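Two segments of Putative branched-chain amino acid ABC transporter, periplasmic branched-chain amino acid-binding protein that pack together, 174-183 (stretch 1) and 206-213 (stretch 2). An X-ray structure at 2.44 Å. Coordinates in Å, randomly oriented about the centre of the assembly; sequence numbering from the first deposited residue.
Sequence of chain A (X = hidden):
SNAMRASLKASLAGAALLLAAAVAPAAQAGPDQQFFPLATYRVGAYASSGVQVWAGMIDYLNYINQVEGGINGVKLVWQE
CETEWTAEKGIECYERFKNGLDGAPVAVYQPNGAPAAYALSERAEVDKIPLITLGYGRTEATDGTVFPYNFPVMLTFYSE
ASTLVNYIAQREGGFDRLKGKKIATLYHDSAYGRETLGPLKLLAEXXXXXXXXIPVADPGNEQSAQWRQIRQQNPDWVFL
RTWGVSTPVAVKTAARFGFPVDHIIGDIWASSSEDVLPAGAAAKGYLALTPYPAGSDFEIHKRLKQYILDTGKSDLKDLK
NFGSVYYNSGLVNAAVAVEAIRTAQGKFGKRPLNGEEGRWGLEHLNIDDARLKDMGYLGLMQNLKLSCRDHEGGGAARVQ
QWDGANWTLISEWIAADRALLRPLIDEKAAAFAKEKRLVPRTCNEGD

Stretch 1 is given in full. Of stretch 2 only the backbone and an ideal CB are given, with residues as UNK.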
# COMPACT_ATOMS: atom_id res chain seq x y z
N GLY A 174 -0.37 -10.19 25.29
CA GLY A 174 -0.96 -8.96 25.77
C GLY A 174 0.05 -7.83 25.83
O GLY A 174 1.26 -8.06 25.84
N PHE A 175 -0.45 -6.60 25.87
CA PHE A 175 0.41 -5.42 25.85
C PHE A 175 1.29 -5.33 27.09
O PHE A 175 2.35 -4.70 27.06
CB PHE A 175 -0.44 -4.16 25.70
CG PHE A 175 -1.00 -3.97 24.31
CD1 PHE A 175 -0.23 -3.42 23.31
CD2 PHE A 175 -2.30 -4.35 24.01
CE1 PHE A 175 -0.73 -3.24 22.04
CE2 PHE A 175 -2.81 -4.18 22.74
CZ PHE A 175 -2.03 -3.61 21.75
N ASP A 176 0.86 -5.95 28.18
CA ASP A 176 1.64 -6.00 29.42
C ASP A 176 2.96 -6.73 29.20
O ASP A 176 3.97 -6.38 29.80
CB ASP A 176 0.85 -6.69 30.53
CG ASP A 176 -0.39 -5.92 30.93
OD1 ASP A 176 -0.35 -4.67 30.86
OD2 ASP A 176 -1.40 -6.55 31.30
N ARG A 177 2.92 -7.75 28.35
CA ARG A 177 4.08 -8.58 28.05
C ARG A 177 5.14 -7.90 27.19
O ARG A 177 6.22 -8.45 27.00
CB ARG A 177 3.62 -9.86 27.36
CG ARG A 177 2.58 -10.63 28.14
CD ARG A 177 3.21 -11.35 29.32
NE ARG A 177 2.20 -11.74 30.30
CZ ARG A 177 1.78 -10.95 31.28
NH1 ARG A 177 2.28 -9.73 31.42
NH2 ARG A 177 0.85 -11.38 32.13
N LEU A 178 4.84 -6.72 26.65
CA LEU A 178 5.81 -6.01 25.82
C LEU A 178 6.92 -5.41 26.68
O LEU A 178 8.07 -5.29 26.24
CB LEU A 178 5.14 -4.91 24.99
CG LEU A 178 4.20 -5.37 23.88
CD1 LEU A 178 3.57 -4.16 23.21
CD2 LEU A 178 4.93 -6.23 22.86
N LYS A 179 6.56 -5.03 27.90
CA LYS A 179 7.55 -4.58 28.87
C LYS A 179 8.59 -5.68 29.04
O LYS A 179 8.24 -6.83 29.31
CB LYS A 179 6.89 -4.25 30.21
CG LYS A 179 7.72 -3.35 31.10
CD LYS A 179 6.94 -2.89 32.33
CE LYS A 179 7.72 -1.85 33.11
NZ LYS A 179 9.08 -2.35 33.48
N GLY A 180 9.86 -5.34 28.86
CA GLY A 180 10.91 -6.33 28.97
C GLY A 180 11.25 -7.06 27.68
O GLY A 180 12.05 -8.00 27.68
N LYS A 181 10.63 -6.65 26.57
CA LYS A 181 10.91 -7.25 25.28
C LYS A 181 11.81 -6.34 24.45
O LYS A 181 11.85 -5.13 24.66
CB LYS A 181 9.61 -7.53 24.53
CG LYS A 181 8.77 -8.61 25.17
CD LYS A 181 9.44 -9.96 25.09
CE LYS A 181 8.91 -10.92 26.16
NZ LYS A 181 7.45 -11.17 26.02
N LYS A 182 12.53 -6.94 23.50
CA LYS A 182 13.34 -6.16 22.57
C LYS A 182 12.78 -6.30 21.16
O LYS A 182 12.51 -7.41 20.70
CB LYS A 182 14.80 -6.60 22.59
CG LYS A 182 15.54 -6.30 23.88
CD LYS A 182 16.99 -6.71 23.76
CE LYS A 182 17.67 -6.80 25.11
NZ LYS A 182 19.07 -7.30 24.97
N ILE A 183 12.61 -5.17 20.49
CA ILE A 183 12.16 -5.17 19.12
C ILE A 183 13.15 -4.36 18.29
O ILE A 183 13.30 -3.16 18.50
CB ILE A 183 10.75 -4.58 18.99
CG1 ILE A 183 9.76 -5.41 19.81
CG2 ILE A 183 10.32 -4.52 17.52
CD1 ILE A 183 8.35 -4.89 19.78
N UNK A 206 5.22 4.10 25.53
CA UNK A 206 3.97 3.66 26.12
C UNK A 206 4.04 2.25 26.69
O UNK A 206 3.63 2.01 27.82
CB UNK A 206 2.85 3.74 25.08
N UNK A 207 4.57 1.31 25.91
CA UNK A 207 4.50 -0.09 26.29
C UNK A 207 5.81 -0.62 26.88
O UNK A 207 5.85 -1.73 27.42
CB UNK A 207 4.11 -0.93 25.07
N UNK A 208 6.87 0.17 26.78
CA UNK A 208 8.10 -0.13 27.48
C UNK A 208 8.99 -1.22 26.89
O UNK A 208 9.82 -1.78 27.61
CB UNK A 208 7.75 -0.52 28.92
N UNK A 209 8.83 -1.53 25.61
CA UNK A 209 9.76 -2.47 24.98
C UNK A 209 11.00 -1.70 24.53
O UNK A 209 10.95 -0.51 24.25
CB UNK A 209 9.11 -3.19 23.80
N UNK A 210 12.13 -2.38 24.46
CA UNK A 210 13.36 -1.75 24.01
C UNK A 210 13.28 -1.51 22.50
O UNK A 210 13.10 -2.43 21.71
CB UNK A 210 14.57 -2.61 24.36
N UNK A 211 13.41 -0.25 22.11
CA UNK A 211 13.31 0.16 20.71
C UNK A 211 14.68 0.26 20.05
O UNK A 211 15.37 1.26 20.18
CB UNK A 211 12.58 1.50 20.60
N UNK A 212 15.08 -0.80 19.35
CA UNK A 212 16.39 -0.84 18.71
C UNK A 212 16.26 -0.47 17.23
O UNK A 212 15.56 -1.14 16.47
CB UNK A 212 17.02 -2.22 18.87
N UNK A 213 16.94 0.60 16.83
CA UNK A 213 16.88 1.10 15.46
C UNK A 213 18.20 0.90 14.72
O UNK A 213 19.23 1.46 15.10
CB UNK A 213 16.50 2.58 15.46

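Position 206 lies in the last turn of a helix, and nothing of stretch 1 comes within 5.5 Å of its CB. Any helix-compatible residue would serve; it is Lys206, extended through chi3 and making no contact with stretch 1.

At 207 the CA-to-CB bond points toward stretch 1, and CB sits 3.8 Å from CD1 of Leu178. A large apolar or aromatic side chain would suit this site, and a flat ring could also pair with Phe175. The residue is Tyr207. Its ring forms an offset stack with that of Phe175, centroids 4.7 Å apart and planes inclined by 26°, while its hydroxyl lies over one face of the Phe175 ring. Water 1 ties the backbones together beside this stack, donating to O of Phe175 and to O of Tyr207, each at 2.5 Å.

Position 208 leaves the helix with phi 77° and psi 21°, which by itself favours glycine; asparagine or aspartate could also adopt such angles. A CB would point toward stretch 1 and lie 3.6 Å from CG of Lys179. The residue is Gly208.

The CB of 209 points sideways, 3.4 Å from O of Leu178 and 4.4 Å from CD1 of Ile183. Leucine, methionine or an aromatic could cover the Ile183 methyl and the Leu178 side chain. Phe209, with chi1 in the p well, places one ring face under the isoleucine methyl: CD1 of Ile183 is 3.8 Å from the ring centroid of Phe209 and only 15° off its normal, a CH-pi contact.

From 210 the chain pairs in parallel with Lys182 and Ile183. The backbone N of 210 donates to O of Lys181 (2.8 Å), and its O accepts from N of Ile183 (3.0 Å). CB shares a sheet face with Lys182, 3.8 Å from its CG, so an acid or a long polar residue would complement the lysine. Glu210 is found. Its OE1 remains 4.4 Å from NZ of Lys182, beyond a salt bridge, but water 2 joins the same NZ to OE2 of Glu210, at 2.9 Å from each.

Position 211 projects to the Ile183 face, yet its CB is 5.2 Å from O of Ile183, so many residues would fit. Asn211 reaches water 3 through OD1 (3.0 Å).

At 212, N donates to O of Ile183 (3.1 Å), and CB points toward stretch 1. A beta-branched or other aliphatic residue suits the strand; Ile212 brings CD1 to 4.3 Å from CD of Lys182.

Position 213 points away; Gln213 donates from NE2 to OD1 of Asn211 (2.9 Å).

Stretch 2 (206-213) KYGFENIQ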
# COMPACT_ATOMS: atom_id res chain seq x y z
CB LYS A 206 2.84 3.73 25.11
CG LYS A 206 1.50 3.32 25.70
CD LYS A 206 0.36 3.48 24.71
CE LYS A 206 -0.97 3.19 25.39
NZ LYS A 206 -1.23 4.13 26.51
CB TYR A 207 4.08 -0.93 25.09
CG TYR A 207 2.68 -0.60 24.62
CD1 TYR A 207 1.59 -0.81 25.46
CD2 TYR A 207 2.45 -0.07 23.36
CE1 TYR A 207 0.31 -0.50 25.05
CE2 TYR A 207 1.17 0.24 22.94
CZ TYR A 207 0.10 0.03 23.79
OH TYR A 207 -1.17 0.33 23.38
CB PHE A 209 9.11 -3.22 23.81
CG PHE A 209 8.66 -2.33 22.67
CD1 PHE A 209 9.55 -1.94 21.68
CD2 PHE A 209 7.34 -1.93 22.58
CE1 PHE A 209 9.13 -1.13 20.64
CE2 PHE A 209 6.92 -1.12 21.54
CZ PHE A 209 7.81 -0.72 20.56
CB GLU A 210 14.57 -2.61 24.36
CG GLU A 210 15.90 -1.89 24.22
CD GLU A 210 17.07 -2.72 24.71
OE1 GLU A 210 16.90 -3.49 25.68
OE2 GLU A 210 18.16 -2.59 24.12
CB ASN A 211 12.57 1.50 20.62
CG ASN A 211 12.50 2.05 19.21
OD1 ASN A 211 12.56 1.30 18.22
ND2 ASN A 211 12.37 3.36 19.10
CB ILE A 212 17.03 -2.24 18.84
CG1 ILE A 212 17.16 -2.63 20.32
CG2 ILE A 212 18.39 -2.28 18.15
CD1 ILE A 212 17.68 -4.03 20.53
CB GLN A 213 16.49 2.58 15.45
CG GLN A 213 15.05 2.86 15.90
CD GLN A 213 14.01 2.27 14.96
OE1 GLN A 213 14.30 1.96 13.80
NE2 GLN A 213 12.79 2.11 15.45
O HOH W 1 3.97 -3.17 28.08
O HOH W 2 20.07 -4.76 24.02
O HOH W 3 12.16 -1.33 16.84
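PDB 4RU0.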